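Local coordinates for protein transcriptional regulator, LacI family (PDB 4RKQ) that probably regulates transcription as a LacI family factor, with a periplasmic-binding-protein-like region that is likely to sense a small sugar-type effector, at residues 19-24 / 76-81; 42-47 / 256-261; 71-76 / 91-96; 80-85 / 97-102. All coordinates share one frame; numbering follows the deposited sequence.

Contact 1 of 4, residues 19-24 / 76-81; sequences GLAIPD and GYLGGY
Two neighbouring parallel strands of the periplasmic-binding-protein-like fold, 17-22 and 73-76, end here side by side. A21 and G76 pair across the two strands. The side chain of A21 leaves the sheet on the face where a CB of G76 would lie, and such a CB would come within 3.1 Å of A21 CB, so the missing side chain avoids crowding. L78 packs beside A21 from the loop. Its CB starts away from strand 17-22, but its CG sits beside the backbone N (chi1 -62°), and the CD2 branch returns to 3.7 Å from A21 CB. Y77 and P23 cross obliquely, with P23 CD 3.8 Å from Y77 CB. Only the root of Y77 meets this segment, because its ring leads away. The ring packs edge-to-face with F30 and F33, and Y77 OH bonds to Y29 OH. A bound 1,2-ethanediol lies about 5 Å from the Y77 side chain; it probably comes from the crystallisation liquor but may mark a pocket. One hydrogen bond fixes the backbone: Y77 N donates to A21 O at 3.1 Å, in the carbonyl plane, with an N-H...O angle of 154°.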
loop_
_atom_site.group_PDB
_atom_site.type_symbol
_atom_site.label_atom_id
_atom_site.label_comp_id
_atom_site.label_asym_id
_atom_site.label_seq_id
_atom_site.Cartn_x
_atom_site.Cartn_y
_atom_site.Cartn_z
ATOM N N GLY A 19 2.556 -3.123 19.369
ATOM C CA GLY A 19 2.261 -1.906 18.572
ATOM C C GLY A 19 3.235 -1.772 17.422
ATOM O O GLY A 19 4.415 -2.038 17.567
ATOM N N LEU A 20 2.726 -1.379 16.254
ATOM C CA LEU A 20 3.532 -1.154 15.097
ATOM C C LEU A 20 3.385 0.316 14.733
ATOM O O LEU A 20 2.281 0.798 14.460
ATOM C CB LEU A 20 2.978 -2.028 13.968
ATOM C CG LEU A 20 3.640 -2.523 12.725
ATOM C CD1 LEU A 20 5.099 -2.882 12.937
ATOM C CD2 LEU A 20 2.789 -3.743 12.311
ATOM N N ALA A 21 4.495 1.027 14.725
ATOM C CA ALA A 21 4.498 2.459 14.383
ATOM C C ALA A 21 5.088 2.661 12.945
ATOM O O ALA A 21 6.216 2.236 12.643
ATOM C CB ALA A 21 5.295 3.230 15.419
ATOM N N ILE A 22 4.313 3.245 12.053
ATOM C CA ILE A 22 4.811 3.527 10.715
ATOM C C ILE A 22 4.545 4.994 10.361
ATOM O O ILE A 22 3.523 5.508 10.756
ATOM C CB ILE A 22 4.220 2.615 9.646
ATOM C CG1 ILE A 22 2.742 2.563 9.809
ATOM C CG2 ILE A 22 4.799 1.190 9.803
ATOM C CD1 ILE A 22 2.037 2.060 8.585
ATOM N N PRO A 23 5.478 5.621 9.637
ATOM C CA PRO A 23 5.362 7.045 9.361
ATOM C C PRO A 23 4.317 7.409 8.330
ATOM O O PRO A 23 3.948 8.533 8.272
ATOM C CB PRO A 23 6.743 7.430 8.836
ATOM C CG PRO A 23 7.356 6.187 8.380
ATOM C CD PRO A 23 6.765 5.077 9.185
ATOM N N ASP A 24 3.914 6.480 7.471
ATOM C CA ASP A 24 2.818 6.729 6.533
ATOM C C ASP A 24 2.358 5.416 5.998
ATOM O O ASP A 24 2.990 4.397 6.236
ATOM C CB ASP A 24 3.248 7.641 5.364
ATOM C CG ASP A 24 4.371 7.048 4.523
ATOM O OD1 ASP A 24 4.179 6.001 3.850
ATOM O OD2 ASP A 24 5.468 7.630 4.549
ATOM N N GLY A 76 8.832 -0.505 15.146
ATOM C CA GLY A 76 8.558 0.693 14.369
ATOM C C GLY A 76 9.685 1.331 13.588
ATOM O O GLY A 76 10.866 1.092 13.854
ATOM N N TYR A 77 9.271 2.140 12.630
ATOM C CA TYR A 77 10.124 3.101 11.966
ATOM C C TYR A 77 9.799 4.428 12.632
ATOM O O TYR A 77 8.713 4.958 12.472
ATOM C CB TYR A 77 9.812 3.151 10.483
ATOM C CG TYR A 77 10.398 2.040 9.669
ATOM C CD1 TYR A 77 9.788 0.758 9.616
ATOM C CD2 TYR A 77 11.542 2.242 8.942
ATOM C CE1 TYR A 77 10.330 -0.253 8.849
ATOM C CE2 TYR A 77 12.085 1.236 8.187
ATOM C CZ TYR A 77 11.482 0.018 8.123
ATOM O OH TYR A 77 12.078 -0.954 7.375
ATOM N N LEU A 78 10.725 4.956 13.419
ATOM C CA LEU A 78 10.388 6.092 14.286
ATOM C C LEU A 78 10.936 7.446 13.854
ATOM O O LEU A 78 10.700 8.455 14.542
ATOM C CB LEU A 78 10.836 5.806 15.710
ATOM C CG LEU A 78 10.155 4.590 16.379
ATOM C CD1 LEU A 78 10.525 4.666 17.811
ATOM C CD2 LEU A 78 8.643 4.580 16.208
ATOM N N GLY A 79 11.654 7.484 12.739
ATOM C CA GLY A 79 12.153 8.763 12.188
ATOM C C GLY A 79 13.118 9.511 13.071
ATOM O O GLY A 79 13.132 10.730 13.075
ATOM N N GLY A 80 13.904 8.781 13.862
ATOM C CA GLY A 80 14.966 9.364 14.686
ATOM C C GLY A 80 14.662 9.439 16.170
ATOM O O GLY A 80 15.485 9.920 16.913
ATOM N N TYR A 81 13.503 8.935 16.618
ATOM C CA TYR A 81 13.112 9.041 18.025
ATOM C C TYR A 81 13.304 7.763 18.846
ATOM O O TYR A 81 12.719 7.634 19.925
ATOM C CB TYR A 81 11.645 9.518 18.129
ATOM C CG TYR A 81 11.459 10.962 17.791
ATOM C CD1 TYR A 81 11.741 11.948 18.725
ATOM C CD2 TYR A 81 11.050 11.348 16.532
ATOM C CE1 TYR A 81 11.579 13.292 18.422
ATOM C CE2 TYR A 81 10.899 12.700 16.196
ATOM C CZ TYR A 81 11.162 13.656 17.156
ATOM O OH TYR A 81 11.028 14.971 16.873
#

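Contact 2 of 4, residues 42-47 / 256-261; sequences TLRGWH and LLVGLL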
loop_
_atom_site.group_PDB
_atom_site.type_symbol
_atom_site.label_atom_id
_atom_site.label_comp_id
_atom_site.label_asym_id
_atom_site.label_seq_id
_atom_site.Cartn_x
_atom_site.Cartn_y
_atom_site.Cartn_z
ATOM N N THR A 42 0.310 -12.448 14.362
ATOM C CA THR A 42 -1.009 -13.002 14.463
ATOM C C THR A 42 -0.888 -14.548 14.580
ATOM O O THR A 42 -1.600 -15.193 15.328
ATOM C CB THR A 42 -1.885 -12.592 13.262
ATOM O OG1 THR A 42 -2.156 -11.163 13.331
ATOM C CG2 THR A 42 -3.177 -13.357 13.282
ATOM N N LEU A 43 0.053 -15.091 13.850
ATOM C CA LEU A 43 0.274 -16.535 13.867
ATOM C C LEU A 43 0.899 -17.048 15.171
ATOM O O LEU A 43 0.867 -18.266 15.427
ATOM C CB LEU A 43 1.097 -16.908 12.694
ATOM C CG LEU A 43 0.460 -16.796 11.326
ATOM C CD1 LEU A 43 1.503 -17.126 10.246
ATOM C CD2 LEU A 43 -0.749 -17.689 11.225
ATOM N N ARG A 44 1.433 -16.135 16.000
ATOM C CA ARG A 44 1.842 -16.458 17.361
ATOM C C ARG A 44 0.732 -16.225 18.359
ATOM O O ARG A 44 0.953 -16.375 19.600
ATOM C CB ARG A 44 3.076 -15.646 17.775
ATOM C CG ARG A 44 4.310 -15.822 16.910
ATOM C CD ARG A 44 5.502 -15.189 17.587
ATOM N NE ARG A 44 5.891 -15.946 18.770
ATOM C CZ ARG A 44 6.779 -16.944 18.740
ATOM N NH1 ARG A 44 7.379 -17.273 17.594
ATOM N NH2 ARG A 44 7.064 -17.591 19.859
ATOM N N GLY A 45 -0.458 -15.876 17.904
ATOM C CA GLY A 45 -1.588 -15.596 18.797
ATOM C C GLY A 45 -1.567 -14.221 19.436
ATOM O O GLY A 45 -2.265 -13.969 20.409
ATOM N N TRP A 46 -0.700 -13.369 18.931
ATOM C CA TRP A 46 -0.555 -12.001 19.451
ATOM C C TRP A 46 -1.627 -11.042 18.852
ATOM O O TRP A 46 -2.115 -11.257 17.752
ATOM C CB TRP A 46 0.826 -11.502 19.088
ATOM C CG TRP A 46 1.933 -12.164 19.746
ATOM C CD1 TRP A 46 1.880 -13.161 20.698
ATOM C CD2 TRP A 46 3.316 -11.829 19.584
ATOM N NE1 TRP A 46 3.167 -13.471 21.102
ATOM C CE2 TRP A 46 4.057 -12.699 20.406
ATOM C CE3 TRP A 46 4.003 -10.903 18.773
ATOM C CZ2 TRP A 46 5.440 -12.639 20.492
ATOM C CZ3 TRP A 46 5.379 -10.881 18.823
ATOM C CH2 TRP A 46 6.081 -11.728 19.706
ATOM N N HIS A 47 -1.978 -10.002 19.604
ATOM C CA HIS A 47 -2.777 -8.886 19.106
ATOM C C HIS A 47 -1.791 -7.861 18.543
ATOM O O HIS A 47 -0.729 -7.657 19.147
ATOM C CB HIS A 47 -3.449 -8.139 20.273
ATOM C CG HIS A 47 -4.429 -8.925 21.088
ATOM N ND1 HIS A 47 -5.623 -9.386 20.585
ATOM C CD2 HIS A 47 -4.450 -9.199 22.416
ATOM C CE1 HIS A 47 -6.308 -9.974 21.547
ATOM N NE2 HIS A 47 -5.619 -9.878 22.669
ATOM N N LEU A 256 13.383 -11.275 16.974
ATOM C CA LEU A 256 14.058 -10.481 17.961
ATOM C C LEU A 256 13.138 -10.187 19.161
ATOM O O LEU A 256 13.564 -10.250 20.331
ATOM C CB LEU A 256 14.515 -9.178 17.303
ATOM C CG LEU A 256 15.409 -8.237 18.034
ATOM C CD1 LEU A 256 16.534 -8.975 18.737
ATOM C CD2 LEU A 256 15.970 -7.232 17.034
ATOM N N LEU A 257 11.885 -9.821 18.894
ATOM C CA LEU A 257 10.977 -9.476 19.993
ATOM C C LEU A 257 10.681 -10.723 20.830
ATOM O O LEU A 257 10.605 -10.654 22.031
ATOM C CB LEU A 257 9.677 -8.923 19.455
ATOM C CG LEU A 257 8.653 -8.505 20.494
ATOM C CD1 LEU A 257 9.237 -7.529 21.518
ATOM C CD2 LEU A 257 7.470 -7.901 19.736
ATOM N N VAL A 258 10.524 -11.876 20.177
ATOM C CA VAL A 258 10.356 -13.124 20.954
ATOM C C VAL A 258 11.519 -13.306 21.948
ATOM O O VAL A 258 11.301 -13.637 23.116
ATOM C CB VAL A 258 10.239 -14.368 20.056
ATOM C CG1 VAL A 258 10.279 -15.655 20.897
ATOM C CG2 VAL A 258 8.956 -14.316 19.222
ATOM N N GLY A 259 12.744 -13.076 21.488
ATOM C CA GLY A 259 13.927 -13.288 22.292
ATOM C C GLY A 259 14.057 -12.273 23.410
ATOM O O GLY A 259 14.519 -12.573 24.540
ATOM N N LEU A 260 13.641 -11.057 23.124
ATOM C CA LEU A 260 13.647 -10.003 24.141
ATOM C C LEU A 260 12.586 -10.272 25.193
ATOM O O LEU A 260 12.847 -10.083 26.383
ATOM C CB LEU A 260 13.428 -8.610 23.519
ATOM C CG LEU A 260 14.628 -8.101 22.694
ATOM C CD1 LEU A 260 14.227 -6.976 21.762
ATOM C CD2 LEU A 260 15.732 -7.655 23.628
ATOM N N LEU A 261 11.384 -10.674 24.772
ATOM C CA LEU A 261 10.306 -10.952 25.745
ATOM C C LEU A 261 10.635 -12.162 26.632
ATOM O O LEU A 261 10.223 -12.214 27.775
ATOM C CB LEU A 261 8.937 -11.193 25.071
ATOM C CG LEU A 261 8.317 -9.950 24.416
ATOM C CD1 LEU A 261 7.150 -10.390 23.549
ATOM C CD2 LEU A 261 7.924 -8.864 25.411
#
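Of the backbone bonds inside these two segments the shortest is at L257 O, gripped by one bond from within them: L261 N donates at 2.8 Å, one turn further along the helix. At the other segment G45 N is held by T42 O. No hydrogen bond crosses between the segments. The contact is made by side chains alone.

R44 and W46 reach across from the end of helix 29-43. R44 has CG beside the backbone N, and its chain bends at chi3 (70°). This sets the guanidinium against V258, with CG2 centred over one face and 3.4 Å from R44 CZ. R44 CD also lies over one face of the W46 ring, offset toward the rim. The six-membered part of the indole meets three side chains obliquely. W46 CZ3 is 3.8 Å from L257 CD2, and these two side chains slide past each other in opposite directions. W46 CH2 is 3.9 Å from V258 CG2. W46 CZ2 and L261 CD1 approach tip to tip at 4.2 Å.

G45 has positive phi and closes helix 29-43 in a Schellman motif. The turn leads into strand 47-52 of the periplasmic-binding-protein-like fold. Helix 246-262, from late in the chain, packs against this same early part of the sheet. An alanine in place of W46 would probably loosen the packing of helix 246-262 against this turn, since the indole contacts to L257, V258 and L261, and the ring face under R44 CD, would be gone. Beyond the turn, the H47 ring meets H66 of the second subunit with nearly parallel planes.

Contact 3 of 4, residues 71-76 / 91-96; sequences VDAVIG and RRPLIV
Two pairs of aliphatic side chains form the apolar centre, one on each face of the sheet. V74 and L94 lie side by side on one face. V74 CG1 and L94 CG both stand anti to the backbone N (chi1 173° and 175°), which brings V74 CG1 to 3.8 Å from L94 CD1. On the other face I75 and I95 also point the same way, with I75 CG1 4.1 Å from I95 CB. At the start of the strands A73 CB touches the P93 ring, 4.0 Å from P93 CG.

Between these layers the backbones run parallel. Three hydrogen bonds join them. V74 N donates to P93 O at 2.9 Å. I95 N donates to V74 O at 2.8 Å and is almost straight, at 172°. G76 N donates to I95 O at 2.9 Å, nearly along the C=O axis. CA-H...O contacts supplement them, among them I75 CA to I95 O.

The polar edge lies before the strands. R92 CB packs on D72 O, and the arginine chain then bends at chi3. A water in the plane of the guanidinium accepts from R92 NH1 at 2.9 Å and donates to V71 O at 2.8 Å. R92 NE and NH2 bond to L89 O and V88 O, while D72 OD2 takes a bond from S17 N.

The two strands belong to one beta-alpha-beta unit. Its helix 82-89 covers the face of V74, L94 and V96. Helix 246-262 packs on A73, P93 and I95, and strand 17-22 flanks strand 73-76.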
loop_
_atom_site.group_PDB
_atom_site.type_symbol
_atom_site.label_atom_id
_atom_site.label_comp_id
_atom_site.label_asym_id
_atom_site.label_seq_id
_atom_site.Cartn_x
_atom_site.Cartn_y
_atom_site.Cartn_z
ATOM N N VAL A 71 0.090 -1.781 24.782
ATOM C CA VAL A 71 0.962 -2.790 24.217
ATOM C C VAL A 71 2.041 -3.182 25.189
ATOM O O VAL A 71 2.291 -2.494 26.155
ATOM C CB VAL A 71 1.665 -2.340 22.897
ATOM C CG1 VAL A 71 0.600 -1.934 21.899
ATOM C CG2 VAL A 71 2.688 -1.232 23.146
ATOM N N ASP A 72 2.676 -4.307 24.889
ATOM C CA ASP A 72 3.765 -4.835 25.659
ATOM C C ASP A 72 5.095 -4.539 25.006
ATOM O O ASP A 72 6.148 -4.752 25.610
ATOM C CB ASP A 72 3.614 -6.340 25.741
ATOM C CG ASP A 72 2.362 -6.753 26.465
ATOM O OD1 ASP A 72 1.998 -6.105 27.474
ATOM O OD2 ASP A 72 1.702 -7.681 25.969
ATOM N N ALA A 73 5.057 -4.067 23.768
ATOM C CA ALA A 73 6.278 -3.861 22.972
ATOM C C ALA A 73 5.898 -3.093 21.734
ATOM O O ALA A 73 4.718 -3.121 21.330
ATOM C CB ALA A 73 6.888 -5.197 22.549
ATOM N N VAL A 74 6.892 -2.492 21.088
ATOM C CA VAL A 74 6.641 -1.765 19.841
ATOM C C VAL A 74 7.682 -2.137 18.828
ATOM O O VAL A 74 8.830 -2.270 19.174
ATOM C CB VAL A 74 6.667 -0.243 20.039
ATOM C CG1 VAL A 74 6.572 0.502 18.705
ATOM C CG2 VAL A 74 5.550 0.196 20.988
ATOM N N ILE A 75 7.237 -2.298 17.586
ATOM C CA ILE A 75 8.117 -2.473 16.422
ATOM C C ILE A 75 7.816 -1.264 15.533
ATOM O O ILE A 75 6.637 -0.988 15.230
ATOM C CB ILE A 75 7.744 -3.755 15.673
ATOM C CG1 ILE A 75 8.173 -4.948 16.493
ATOM C CG2 ILE A 75 8.446 -3.784 14.293
ATOM C CD1 ILE A 75 7.512 -6.239 16.000
ATOM N N GLY A 76 8.832 -0.505 15.146
ATOM C CA GLY A 76 8.558 0.693 14.369
ATOM C C GLY A 76 9.685 1.331 13.588
ATOM O O GLY A 76 10.866 1.092 13.854
ATOM N N ARG A 91 10.857 -0.674 30.325
ATOM C CA ARG A 91 11.355 -2.036 30.026
ATOM C C ARG A 91 10.539 -2.770 28.956
ATOM O O ARG A 91 10.847 -3.923 28.573
ATOM C CB ARG A 91 11.382 -2.867 31.327
ATOM C CG ARG A 91 12.470 -2.388 32.268
ATOM C CD ARG A 91 12.321 -2.982 33.635
ATOM N NE ARG A 91 12.296 -4.454 33.590
ATOM C CZ ARG A 91 13.351 -5.251 33.691
ATOM N NH1 ARG A 91 14.557 -4.752 33.841
ATOM N NH2 ARG A 91 13.178 -6.575 33.674
ATOM N N ARG A 92 9.452 -2.137 28.500
ATOM C CA ARG A 92 8.692 -2.671 27.373
ATOM C C ARG A 92 9.560 -2.463 26.104
ATOM O O ARG A 92 9.978 -1.364 25.797
ATOM C CB ARG A 92 7.315 -1.976 27.242
ATOM C CG ARG A 92 6.435 -2.061 28.484
ATOM C CD ARG A 92 5.227 -1.144 28.436
ATOM N NE ARG A 92 5.645 0.234 28.667
ATOM C CZ ARG A 92 4.841 1.220 29.013
ATOM N NH1 ARG A 92 3.526 1.012 29.129
ATOM N NH2 ARG A 92 5.347 2.440 29.176
ATOM N N PRO A 93 9.909 -3.544 25.418
ATOM C CA PRO A 93 10.943 -3.454 24.383
ATOM C C PRO A 93 10.479 -2.723 23.124
ATOM O O PRO A 93 9.334 -2.910 22.669
ATOM C CB PRO A 93 11.275 -4.935 24.063
ATOM C CG PRO A 93 10.191 -5.748 24.666
ATOM C CD PRO A 93 9.522 -4.939 25.737
ATOM N N LEU A 94 11.334 -1.818 22.666
ATOM C CA LEU A 94 11.227 -1.237 21.359
ATOM C C LEU A 94 12.207 -1.914 20.410
ATOM O O LEU A 94 13.395 -2.041 20.725
ATOM C CB LEU A 94 11.548 0.242 21.429
ATOM C CG LEU A 94 11.614 1.012 20.129
ATOM C CD1 LEU A 94 10.251 1.047 19.437
ATOM C CD2 LEU A 94 12.102 2.426 20.435
ATOM N N ILE A 95 11.675 -2.336 19.251
ATOM C CA ILE A 95 12.484 -2.720 18.124
ATOM C C ILE A 95 12.304 -1.660 17.049
ATOM O O ILE A 95 11.229 -1.541 16.469
ATOM C CB ILE A 95 12.050 -4.090 17.574
ATOM C CG1 ILE A 95 12.245 -5.130 18.697
ATOM C CG2 ILE A 95 12.890 -4.446 16.353
ATOM C CD1 ILE A 95 11.683 -6.450 18.388
ATOM N N VAL A 96 13.358 -0.924 16.765
ATOM C CA VAL A 96 13.388 0.037 15.625
ATOM C C VAL A 96 14.099 -0.465 14.400
ATOM O O VAL A 96 15.032 -1.254 14.484
ATOM C CB VAL A 96 14.058 1.381 16.028
ATOM C CG1 VAL A 96 13.222 2.124 17.042
ATOM C CG2 VAL A 96 15.467 1.163 16.573
HETATM O O HOH W 1 1.898 -1.363 28.668
#

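Contact 4 of 4, residues 80-85 / 97-102; sequences GYADQA and LDENPG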
loop_
_atom_site.group_PDB
_atom_site.type_symbol
_atom_site.label_atom_id
_atom_site.label_comp_id
_atom_site.label_asym_id
_atom_site.label_seq_id
_atom_site.Cartn_x
_atom_site.Cartn_y
_atom_site.Cartn_z
ATOM N N GLY A 80 13.904 8.781 13.862
ATOM C CA GLY A 80 14.966 9.364 14.686
ATOM C C GLY A 80 14.662 9.439 16.170
ATOM O O GLY A 80 15.485 9.920 16.913
ATOM N N TYR A 81 13.503 8.935 16.618
ATOM C CA TYR A 81 13.112 9.041 18.025
ATOM C C TYR A 81 13.304 7.763 18.846
ATOM O O TYR A 81 12.719 7.634 19.925
ATOM C CB TYR A 81 11.645 9.518 18.129
ATOM C CG TYR A 81 11.459 10.962 17.791
ATOM C CD1 TYR A 81 11.741 11.948 18.725
ATOM C CD2 TYR A 81 11.050 11.348 16.532
ATOM C CE1 TYR A 81 11.579 13.292 18.422
ATOM C CE2 TYR A 81 10.899 12.700 16.196
ATOM C CZ TYR A 81 11.162 13.656 17.156
ATOM O OH TYR A 81 11.028 14.971 16.873
ATOM N N ALA A 82 14.127 6.838 18.352
ATOM C CA ALA A 82 14.367 5.549 19.022
ATOM C C ALA A 82 14.710 5.665 20.485
ATOM O O ALA A 82 14.138 4.973 21.326
ATOM C CB ALA A 82 15.476 4.788 18.307
ATOM N N ASP A 83 15.685 6.493 20.798
ATOM C CA ASP A 83 16.169 6.594 22.157
ATOM C C ASP A 83 15.107 7.129 23.123
ATOM O O ASP A 83 14.871 6.560 24.222
ATOM C CB ASP A 83 17.448 7.447 22.204
ATOM C CG ASP A 83 18.214 7.254 23.497
ATOM O OD1 ASP A 83 18.663 6.104 23.803
ATOM O OD2 ASP A 83 18.335 8.245 24.228
ATOM N N GLN A 84 14.481 8.241 22.733
ATOM C CA GLN A 84 13.421 8.823 23.528
ATOM C C GLN A 84 12.202 7.904 23.653
ATOM O O GLN A 84 11.594 7.812 24.706
ATOM C CB GLN A 84 12.977 10.156 22.940
ATOM C CG GLN A 84 14.049 11.247 23.049
ATOM C CD GLN A 84 13.673 12.526 22.325
ATOM O OE1 GLN A 84 14.256 12.867 21.304
ATOM N NE2 GLN A 84 12.686 13.235 22.853
ATOM N N ALA A 85 11.850 7.234 22.571
ATOM C CA ALA A 85 10.762 6.253 22.623
ATOM C C ALA A 85 11.054 5.068 23.576
ATOM O O ALA A 85 10.166 4.629 24.308
ATOM C CB ALA A 85 10.444 5.756 21.230
ATOM N N LEU A 97 13.685 0.028 13.240
ATOM C CA LEU A 97 14.344 -0.300 12.022
ATOM C C LEU A 97 14.913 0.928 11.355
ATOM O O LEU A 97 14.333 2.020 11.413
ATOM C CB LEU A 97 13.355 -0.913 11.038
ATOM C CG LEU A 97 12.853 -2.274 11.468
ATOM C CD1 LEU A 97 11.628 -2.203 12.375
ATOM C CD2 LEU A 97 12.580 -3.087 10.222
ATOM N N ASP A 98 16.060 0.725 10.720
ATOM C CA ASP A 98 16.626 1.695 9.781
ATOM C C ASP A 98 17.022 3.033 10.400
ATOM O O ASP A 98 17.032 4.046 9.718
ATOM C CB ASP A 98 15.667 1.874 8.590
ATOM C CG ASP A 98 16.382 2.370 7.331
ATOM O OD1 ASP A 98 17.536 1.976 7.127
ATOM O OD2 ASP A 98 15.825 3.200 6.585
ATOM N N GLU A 99 17.422 3.036 11.671
ATOM C CA GLU A 99 17.942 4.248 12.291
ATOM C C GLU A 99 18.904 3.901 13.395
ATOM O O GLU A 99 19.028 2.755 13.762
ATOM C CB GLU A 99 16.818 5.164 12.786
ATOM C CG GLU A 99 15.943 4.632 13.925
ATOM C CD GLU A 99 14.996 5.737 14.499
ATOM O OE1 GLU A 99 15.327 6.368 15.503
ATOM O OE2 GLU A 99 13.961 6.013 13.922
ATOM N N ASN A 100 19.597 4.897 13.932
ATOM C CA ASN A 100 20.512 4.686 15.044
ATOM C C ASN A 100 19.612 4.356 16.248
ATOM O O ASN A 100 18.773 5.146 16.626
ATOM C CB ASN A 100 21.310 5.956 15.314
ATOM C CG ASN A 100 22.273 5.821 16.502
ATOM O OD1 ASN A 100 21.973 5.209 17.519
ATOM N ND2 ASN A 100 23.435 6.459 16.377
ATOM N N PRO A 101 19.791 3.178 16.841
ATOM C CA PRO A 101 18.793 2.753 17.831
ATOM C C PRO A 101 18.959 3.373 19.218
ATOM O O PRO A 101 18.095 3.175 20.081
ATOM C CB PRO A 101 19.019 1.231 17.905
ATOM C CG PRO A 101 20.419 1.015 17.455
ATOM C CD PRO A 101 20.726 2.101 16.472
ATOM N N GLY A 102 20.086 4.045 19.471
ATOM C CA GLY A 102 20.394 4.510 20.823
ATOM C C GLY A 102 20.207 3.344 21.781
ATOM O O GLY A 102 20.691 2.233 21.509
#
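Hydrogen bonding to the E99 carboxylate dominates this contact. E99 has CG in the crowded position between the backbone N and the carbonyl carbon (chi1 65°), and beyond CG the chain is extended and brings the carboxylate to residues 80-82. Each oxygen accepts a hydrogen bond from residues 80-85. G80 N donates to E99 OE2 at 2.8 Å with an angle of 165°, and A82 N donates to E99 OE1 at 3.1 Å with an angle of 150°. Both donors approach from above the carboxylate plane. A82 opens helix 82-89, directly after Y81 at the N-cap, so the helix end would be expected to favour the ionised form of E99. A glutamine in place of E99 would probably weaken this grip, because the negative charge that faces the two N-H groups and one of the two acceptor oxygens would be lost.

Packing centres on A82. A82 CB lies 3.2 Å from E99 OE1 and 3.6 Å from P101 O. D83 OD1 lies 3.8 Å from G102 CA. A CB on G102 would clash with D83 OD1, and the positive phi there also suits glycine. D83 OD1 itself accepts from G103 N, just past the segment.

Within residues 97-102, G102 N donates to N100 OD1 at 3.0 Å, in the carbonyl plane. This is an Asx turn, and it shapes the loop beside the helix.

The whole arrangement joins the loop after strand 94-97 to the start of helix 82-89, at the C-terminal ends of parallel strands, where alpha/beta folds start their helices.

Contacts 1 and 3 pair neighbouring parallel strands of one sheet; contact 4 sits at their C-terminal ends. Contacts 1 and 3 share G76, with centres 11 Å apart. G19 N and O probably bond to A73 O and I75 N. Contacts 1 and 4 share G80 and Y81, and their centres are 9 Å apart. G76 O probably bonds to L97 N, at 3.1 Å, which joins contacts 1 and 3 to contact 4. Contact 2 lies near the opposite ends of these strands, its centre 21 Å from that of contact 4. It meets contact 3 through L257, whose CB is 3.4 Å from I95 CD1. The 1,2-ethanediol sits on the contact 1 side, near Y77.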